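Local coordinates for protein transcriptional regulator, TetR family (Marinobacter aquaeolei, PDB 3NNR) that probably binds DNA through an N-terminal helix-turn-helix and, as a dimeric TetR-family protein, is likely to regulate transcription, at residues 68-73 against 128-133; 76-81 against 204-209; 122-127 against 151-156. One frame throughout, in Å; residues are numbered along the deposited sequence.

Interaction 1 of 3, residues 68-73 against 128-133; sequences LDIPED and NRIFAK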
# COMPACT_ATOMS: atom_id res chain seq x y z
N LEU A 68 20.44 -1.00 -4.42
CA LEU A 68 20.18 0.38 -4.92
C LEU A 68 21.36 1.36 -4.78
O LEU A 68 21.14 2.58 -4.57
CB LEU A 68 18.96 0.94 -4.24
CG LEU A 68 17.69 0.11 -4.38
CD1 LEU A 68 16.52 0.84 -3.69
CD2 LEU A 68 17.39 -0.16 -5.87
N ASP A 69 22.58 0.83 -4.88
CA ASP A 69 23.80 1.62 -4.88
C ASP A 69 24.01 1.71 -6.38
O ASP A 69 24.48 0.76 -7.01
CB ASP A 69 24.96 0.91 -4.16
CG ASP A 69 26.23 1.74 -4.08
OD1 ASP A 69 26.34 2.81 -4.72
OD2 ASP A 69 27.13 1.28 -3.37
N ILE A 70 23.58 2.86 -6.92
CA ILE A 70 23.59 3.12 -8.35
C ILE A 70 25.01 3.46 -8.82
O ILE A 70 25.64 4.36 -8.25
CB ILE A 70 22.65 4.30 -8.77
CG1 ILE A 70 21.24 4.15 -8.18
CG2 ILE A 70 22.57 4.45 -10.31
CD1 ILE A 70 20.58 2.84 -8.44
N PRO A 71 25.51 2.73 -9.84
CA PRO A 71 26.81 3.09 -10.39
C PRO A 71 26.73 4.43 -11.13
O PRO A 71 25.76 4.65 -11.88
CB PRO A 71 27.14 1.95 -11.37
CG PRO A 71 26.13 0.92 -11.13
CD PRO A 71 24.97 1.53 -10.48
N GLU A 72 27.70 5.31 -10.85
CA GLU A 72 27.77 6.65 -11.45
C GLU A 72 28.77 6.74 -12.62
O GLU A 72 28.68 7.67 -13.41
CB GLU A 72 28.09 7.70 -10.38
CG GLU A 72 27.04 7.82 -9.24
CD GLU A 72 25.63 8.22 -9.71
OE1 GLU A 72 25.49 8.88 -10.76
OE2 GLU A 72 24.65 7.88 -9.01
N ASP A 73 29.67 5.76 -12.75
CA ASP A 73 30.69 5.74 -13.82
C ASP A 73 30.26 5.14 -15.19
O ASP A 73 31.13 4.94 -16.05
CB ASP A 73 32.00 5.10 -13.31
CG ASP A 73 31.84 3.62 -12.92
OD1 ASP A 73 30.70 3.14 -12.70
OD2 ASP A 73 32.88 2.94 -12.79
N ASN A 128 14.55 8.51 -7.87
CA ASN A 128 14.82 9.77 -8.59
C ASN A 128 16.03 9.62 -9.47
O ASN A 128 15.98 9.93 -10.67
CB ASN A 128 15.08 10.97 -7.64
CG ASN A 128 13.81 11.75 -7.33
OD1 ASN A 128 13.21 12.34 -8.22
ND2 ASN A 128 13.43 11.78 -6.05
N ARG A 129 17.09 9.09 -8.86
CA ARG A 129 18.35 8.93 -9.53
C ARG A 129 18.28 7.97 -10.73
O ARG A 129 18.88 8.26 -11.76
CB ARG A 129 19.47 8.57 -8.53
CG ARG A 129 20.88 8.69 -9.08
CD ARG A 129 21.15 10.07 -9.76
NE ARG A 129 22.47 10.13 -10.38
CZ ARG A 129 22.83 10.96 -11.37
NH1 ARG A 129 21.97 11.83 -11.93
NH2 ARG A 129 24.08 10.90 -11.84
N ILE A 130 17.50 6.88 -10.60
CA ILE A 130 17.31 5.93 -11.72
C ILE A 130 16.62 6.62 -12.89
O ILE A 130 17.07 6.52 -14.01
CB ILE A 130 16.51 4.68 -11.29
CG1 ILE A 130 17.40 3.77 -10.40
CG2 ILE A 130 16.08 3.88 -12.50
CD1 ILE A 130 16.59 2.88 -9.45
N PHE A 131 15.55 7.35 -12.62
CA PHE A 131 14.88 8.11 -13.66
C PHE A 131 15.81 9.16 -14.26
O PHE A 131 15.82 9.33 -15.48
CB PHE A 131 13.65 8.84 -13.14
CG PHE A 131 12.48 7.97 -12.74
CD1 PHE A 131 12.17 6.77 -13.41
CD2 PHE A 131 11.57 8.45 -11.79
CE1 PHE A 131 11.04 6.03 -13.05
CE2 PHE A 131 10.43 7.73 -11.43
CZ PHE A 131 10.17 6.52 -12.06
N ALA A 132 16.58 9.85 -13.41
CA ALA A 132 17.53 10.86 -13.88
C ALA A 132 18.49 10.22 -14.88
O ALA A 132 18.71 10.81 -15.96
CB ALA A 132 18.29 11.53 -12.71
N LYS A 133 19.00 9.02 -14.56
CA LYS A 133 19.89 8.27 -15.46
C LYS A 133 19.18 7.73 -16.71
O LYS A 133 19.78 7.69 -17.78
CB LYS A 133 20.67 7.13 -14.76
CG LYS A 133 21.57 7.58 -13.59
CD LYS A 133 22.87 6.82 -13.48
CE LYS A 133 23.85 7.29 -14.56
NZ LYS A 133 25.22 6.87 -14.28

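Interaction 2 of 3, residues 76-81 against 204-209; sequences ITLEDM and ERVLAL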
# COMPACT_ATOMS: atom_id res chain seq x y z
N ILE A 76 22.91 3.94 -17.33
CA ILE A 76 21.96 2.92 -16.89
C ILE A 76 21.42 2.18 -18.10
O ILE A 76 21.04 2.82 -19.08
CB ILE A 76 20.77 3.54 -16.06
CG1 ILE A 76 19.90 2.45 -15.44
CG2 ILE A 76 19.87 4.48 -16.91
CD1 ILE A 76 18.95 2.96 -14.42
N THR A 77 21.40 0.84 -18.05
CA THR A 77 20.81 0.02 -19.13
C THR A 77 19.42 -0.54 -18.70
O THR A 77 19.02 -0.44 -17.54
CB THR A 77 21.68 -1.18 -19.46
OG1 THR A 77 21.66 -2.08 -18.35
CG2 THR A 77 23.15 -0.77 -19.79
N LEU A 78 18.71 -1.16 -19.64
CA LEU A 78 17.44 -1.85 -19.37
C LEU A 78 17.59 -3.08 -18.45
O LEU A 78 16.67 -3.43 -17.69
CB LEU A 78 16.77 -2.26 -20.69
CG LEU A 78 16.27 -1.12 -21.59
CD1 LEU A 78 15.69 -1.68 -22.87
CD2 LEU A 78 15.23 -0.24 -20.87
N GLU A 79 18.76 -3.73 -18.54
CA GLU A 79 19.10 -4.91 -17.74
C GLU A 79 19.25 -4.45 -16.27
O GLU A 79 18.74 -5.11 -15.33
CB GLU A 79 20.34 -5.62 -18.30
CG GLU A 79 20.23 -6.24 -19.79
CD GLU A 79 20.20 -5.23 -20.99
OE1 GLU A 79 20.27 -4.00 -20.78
OE2 GLU A 79 20.08 -5.67 -22.16
N ASP A 80 19.88 -3.28 -16.06
CA ASP A 80 19.95 -2.67 -14.72
C ASP A 80 18.57 -2.35 -14.17
O ASP A 80 18.31 -2.54 -12.98
CB ASP A 80 20.72 -1.33 -14.72
CG ASP A 80 22.16 -1.47 -15.03
OD1 ASP A 80 22.76 -2.55 -14.84
OD2 ASP A 80 22.73 -0.43 -15.43
N MSE A 81 17.70 -1.84 -15.03
CA MSE A 81 16.34 -1.49 -14.61
C MSE A 81 15.61 -2.75 -14.08
O MSE A 81 15.08 -2.74 -12.97
CB MSE A 81 15.58 -0.81 -15.75
CG MSE A 81 14.25 -0.23 -15.34
SE MSE A 81 13.36 0.46 -16.89
CE MSE A 81 12.99 -1.20 -17.85
N GLU A 204 9.60 0.55 -28.32
CA GLU A 204 9.48 -0.85 -28.80
C GLU A 204 9.92 -1.91 -27.77
O GLU A 204 9.14 -2.81 -27.42
CB GLU A 204 10.26 -1.04 -30.12
N ARG A 205 11.15 -1.76 -27.26
CA ARG A 205 11.74 -2.71 -26.29
C ARG A 205 11.16 -2.65 -24.87
O ARG A 205 10.88 -3.70 -24.28
CB ARG A 205 13.27 -2.57 -26.21
CG ARG A 205 14.03 -3.20 -27.36
CD ARG A 205 15.49 -2.76 -27.37
NE ARG A 205 15.65 -1.38 -27.86
CZ ARG A 205 16.78 -0.67 -27.86
NH1 ARG A 205 17.92 -1.18 -27.35
NH2 ARG A 205 16.78 0.58 -28.34
N VAL A 206 11.01 -1.44 -24.32
CA VAL A 206 10.47 -1.30 -22.95
C VAL A 206 9.04 -1.87 -22.87
O VAL A 206 8.73 -2.56 -21.91
CB VAL A 206 10.53 0.14 -22.39
CG1 VAL A 206 10.06 0.16 -20.95
CG2 VAL A 206 11.95 0.69 -22.46
N LEU A 207 8.19 -1.62 -23.88
CA LEU A 207 6.85 -2.26 -23.95
C LEU A 207 6.97 -3.78 -24.10
O LEU A 207 6.18 -4.53 -23.50
CB LEU A 207 6.01 -1.73 -25.10
CG LEU A 207 5.20 -0.45 -24.95
CD1 LEU A 207 5.91 0.60 -24.13
CD2 LEU A 207 4.82 0.08 -26.34
N ALA A 208 7.93 -4.23 -24.91
CA ALA A 208 8.20 -5.67 -25.16
C ALA A 208 8.62 -6.37 -23.88
O ALA A 208 8.16 -7.48 -23.59
CB ALA A 208 9.28 -5.85 -26.25
N LEU A 209 9.47 -5.69 -23.12
CA LEU A 209 9.94 -6.12 -21.81
C LEU A 209 8.79 -6.17 -20.80
O LEU A 209 8.67 -7.14 -20.04
CB LEU A 209 11.02 -5.15 -21.30
CG LEU A 209 11.73 -5.41 -19.96
CD1 LEU A 209 12.48 -6.77 -19.93
CD2 LEU A 209 12.69 -4.25 -19.72

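Interaction 3 of 3, residues 122-127 against 151-156; sequences RCLAAI and MSLNVW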
# COMPACT_ATOMS: atom_id res chain seq x y z
N ARG A 122 16.23 7.40 1.24
CA ARG A 122 17.32 6.83 0.42
C ARG A 122 16.74 6.09 -0.78
O ARG A 122 17.20 6.27 -1.92
CB ARG A 122 18.23 5.88 1.23
CG ARG A 122 19.33 6.59 2.03
CD ARG A 122 20.26 5.66 2.83
NE ARG A 122 19.77 5.48 4.20
CZ ARG A 122 19.47 4.34 4.82
NH1 ARG A 122 19.67 3.16 4.26
NH2 ARG A 122 18.99 4.38 6.07
N CYS A 123 15.73 5.26 -0.52
CA CYS A 123 15.07 4.50 -1.59
C CYS A 123 14.44 5.45 -2.63
O CYS A 123 14.71 5.30 -3.83
CB CYS A 123 14.05 3.51 -1.03
SG CYS A 123 14.83 2.17 -0.08
N LEU A 124 13.69 6.44 -2.15
CA LEU A 124 13.10 7.48 -3.01
C LEU A 124 14.17 8.24 -3.79
O LEU A 124 13.96 8.54 -4.96
CB LEU A 124 12.27 8.49 -2.19
CG LEU A 124 10.95 8.04 -1.58
CD1 LEU A 124 10.45 9.14 -0.65
CD2 LEU A 124 9.95 7.74 -2.69
N ALA A 125 15.28 8.57 -3.13
CA ALA A 125 16.40 9.25 -3.77
C ALA A 125 17.09 8.35 -4.82
O ALA A 125 17.73 8.87 -5.74
CB ALA A 125 17.41 9.73 -2.71
N ALA A 126 16.98 7.03 -4.68
CA ALA A 126 17.53 6.09 -5.67
C ALA A 126 16.55 6.01 -6.86
O ALA A 126 16.99 5.88 -8.01
CB ALA A 126 17.79 4.73 -5.06
N ILE A 127 15.25 6.09 -6.59
CA ILE A 127 14.24 6.08 -7.67
C ILE A 127 14.39 7.35 -8.52
O ILE A 127 14.40 7.27 -9.75
CB ILE A 127 12.81 5.92 -7.16
CG1 ILE A 127 12.62 4.57 -6.46
CG2 ILE A 127 11.81 6.01 -8.30
CD1 ILE A 127 11.37 4.48 -5.61
N MSE A 151 6.37 11.31 -9.53
CA MSE A 151 6.41 9.99 -10.17
C MSE A 151 7.18 8.94 -9.38
O MSE A 151 6.79 7.77 -9.42
CB MSE A 151 6.96 10.07 -11.59
CG MSE A 151 5.90 10.42 -12.57
SE MSE A 151 6.66 11.17 -14.13
CE MSE A 151 8.40 10.19 -14.29
N SER A 152 8.25 9.37 -8.70
CA SER A 152 9.08 8.49 -7.89
C SER A 152 8.32 7.96 -6.70
O SER A 152 8.40 6.79 -6.37
CB SER A 152 10.36 9.23 -7.45
OG SER A 152 11.21 9.51 -8.57
N LEU A 153 7.57 8.83 -6.05
CA LEU A 153 6.70 8.43 -4.95
C LEU A 153 5.66 7.39 -5.43
O LEU A 153 5.45 6.39 -4.73
CB LEU A 153 6.03 9.65 -4.31
CG LEU A 153 5.26 9.47 -3.01
CD1 LEU A 153 6.10 8.73 -1.98
CD2 LEU A 153 4.81 10.83 -2.48
N ASN A 154 5.06 7.59 -6.62
CA ASN A 154 4.09 6.63 -7.17
C ASN A 154 4.70 5.24 -7.37
O ASN A 154 4.05 4.25 -7.07
CB ASN A 154 3.44 7.13 -8.46
CG ASN A 154 2.40 8.23 -8.22
OD1 ASN A 154 1.86 8.37 -7.13
ND2 ASN A 154 2.10 8.99 -9.25
N VAL A 155 5.95 5.18 -7.84
CA VAL A 155 6.69 3.92 -7.95
C VAL A 155 6.75 3.24 -6.58
O VAL A 155 6.34 2.09 -6.45
CB VAL A 155 8.11 4.11 -8.49
CG1 VAL A 155 8.91 2.87 -8.29
CG2 VAL A 155 8.05 4.45 -9.94
N TRP A 156 7.15 3.99 -5.56
CA TRP A 156 7.26 3.47 -4.21
C TRP A 156 5.92 2.97 -3.74
O TRP A 156 5.83 1.85 -3.21
CB TRP A 156 7.81 4.55 -3.26
CG TRP A 156 8.17 4.07 -1.88
CD1 TRP A 156 9.42 3.70 -1.44
CD2 TRP A 156 7.29 3.91 -0.77
NE1 TRP A 156 9.35 3.31 -0.12
CE2 TRP A 156 8.06 3.44 0.32
CE3 TRP A 156 5.91 4.12 -0.57
CZ2 TRP A 156 7.51 3.16 1.57
CZ3 TRP A 156 5.35 3.85 0.69
CH2 TRP A 156 6.15 3.37 1.74

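Interaction 1 of 3, residues 68-73 against 128-133
Glu72 and Arg129 reach toward each other tip to tip, and their salt bridge is the main polar tie between the loop 68-73 and the helix segment 128-133. Its strongest part is the bond from Arg129 NH2 to Glu72 OE1, 2.7 Å long with an N-H...O angle of 166°. NH2 meets OE1 on the syn side of the carboxylate, and OE1 lies close to the guanidinium plane. Two weak bonds from Arg129 NE, one to each carboxylate oxygen, add to the grip, and the two flat groups are nearly coplanar, 17° apart. An alanine in place of Arg129 would probably leave the Glu72 carboxylate without its guanidinium mate and the end of the loop less firmly held to the helix.

Lys133 supplies the second polar link. Its NZ donates chiefly to Arg74 O, just beyond the segment, and makes a weak bond to Pro71 O at 3.3 Å; Glu72 OE1, 4.1 Å from Lys133 NZ, is probably a favourable neighbouring charge. Further back, Lys133 CG lies over the centre of one face of the Arg129 guanidinium.

The apolar part rests on Ile70. With CG1 anti to the carbonyl carbon (chi1 -50°) and CG2 anti to the backbone N, its branches diverge: CD1 lies 3.8 Å from Ile130 CG1, the two side chains crossing at about a right angle, while Ile70 CG2 meets Lys133 CD at 4.0 Å. Tyr84 of helix 78-94 touches both isoleucines. The arrangement is a surface loop-to-helix contact, in which the connection between helices 49-67 and 78-94 packs on helix 110-136 of the all-helical TetR-type regulatory domain.

Interaction 2 of 3, residues 76-81 against 204-209
Leu78 and Met81, in the first turn of helix 78-94, face Arg205, Val206 and Leu209 of helix 200-211, an apolar helix-to-helix contact in the all-helical C-terminal domain of a TetR-family protein. That first turn is closed by a capping box. Thr77 OG1 accepts from Asp80 N at 3.1 Å, and Asp80 OD2 accepts in return from Thr77 N at 3.2 Å, the donor standing above the carboxylate plane. The two reciprocal bonds satisfy the N-H groups of Thr77 and Asp80 at the start of the helix that carries Leu78 and Met81.

Along 204-209, Arg205 comes first and contributes its aliphatic base: its CB is 4.2 Å from Leu78 CD1. The far end of this arginine turns back to its own helix, where NH2 makes a weak hydrogen bond to Glu201 O.

Val206 follows, and its CA is the nearest to that of Leu78. Its CG2 meets Leu78 CD2 at 3.8 Å, the two side chains crossing obliquely, while its other methyl, CG1, is a looser neighbour of the Met81 CE methyl. Ile139, from a loop, touches both Leu78 and Val206, so a third apolar side chain joins this pair.

Leu209, one turn beyond Arg205, closes the contact against Met81, which is selenomethionine here. The two side chains slide past each other in opposite directions, and Leu209 also touches Thr82. Met81 runs extended through its first two torsions and bends at the third (chi3 67°), which sets the position of CE beyond the selenium; that methyl carbon comes to 3.6 Å from Leu209 CD2.

Interaction 3 of 3, residues 122-127 against 151-156
Ile127 faces Ser152 where the two helix segments come nearest, their CA atoms 5.7 Å apart, and its two branches divide the work. CG2, anti to the backbone N (chi1 to CG1 -64°), lies against the small serine side chain, 3.6 Å from Ser152 CB and equally near OG. The other branch carries CD1 farther along helix 145-160, to 4.0 Å from Val155 CG1 and 3.8 Å from Ser152 O. Ile127 and Val155 slide past each other in opposite directions. The small serine side chain probably lets the backbones draw close at this point, although the segment axes approach only to 9.2 Å and their N-to-C directions are 120° apart.

Leu124, one turn earlier, makes its contacts through a single methyl. CD2 sits among three groups of the other helix: Trp156 CB at 3.9 Å, Leu153 CA, and Leu153 CD1 at 4.0 Å. The Leu124 and Trp156 side chains pass at a slant, and the methyl meets the root of the tryptophan side chain, with CG next after CB. The Trp156 indole also packs edge-to-face with Phe165 of the second subunit, and Leu153 touches that same Phe165, so this helix face lies close to the dimer interface.

No hydrogen bond joins the two segments. The one polar side-chain atom in close contact, Ser152 OG, bonds to Arg148 O of its own helix, with a weak link to Asn128 OD1. With that hydroxyl satisfied, the chemistry implies that cohesion between the segments comes from apolar packing, which depends on the fit of shapes.

Overall arrangement
All three contacts fall in the all-helical C-terminal domain. Interactions 1 and 3 share helix 110-136, their centres about 11 Å apart, and meet where Phe131 packs on Ser152 and Val155. Interaction 2 has its centre about 15 Å from that of interaction 1 and touches it through Ile76, which packs on Ile130 and Lys133; the centres of interactions 2 and 3 are about 18 Å apart, their nearest atoms about 7 Å. Along the chain, interaction 3 is nested inside the loop closed by interaction 2, while interaction 1 crosses both. Helix 110-136 thus links the 68-73 loop to helix 145-160, whose other contacts include the second subunit.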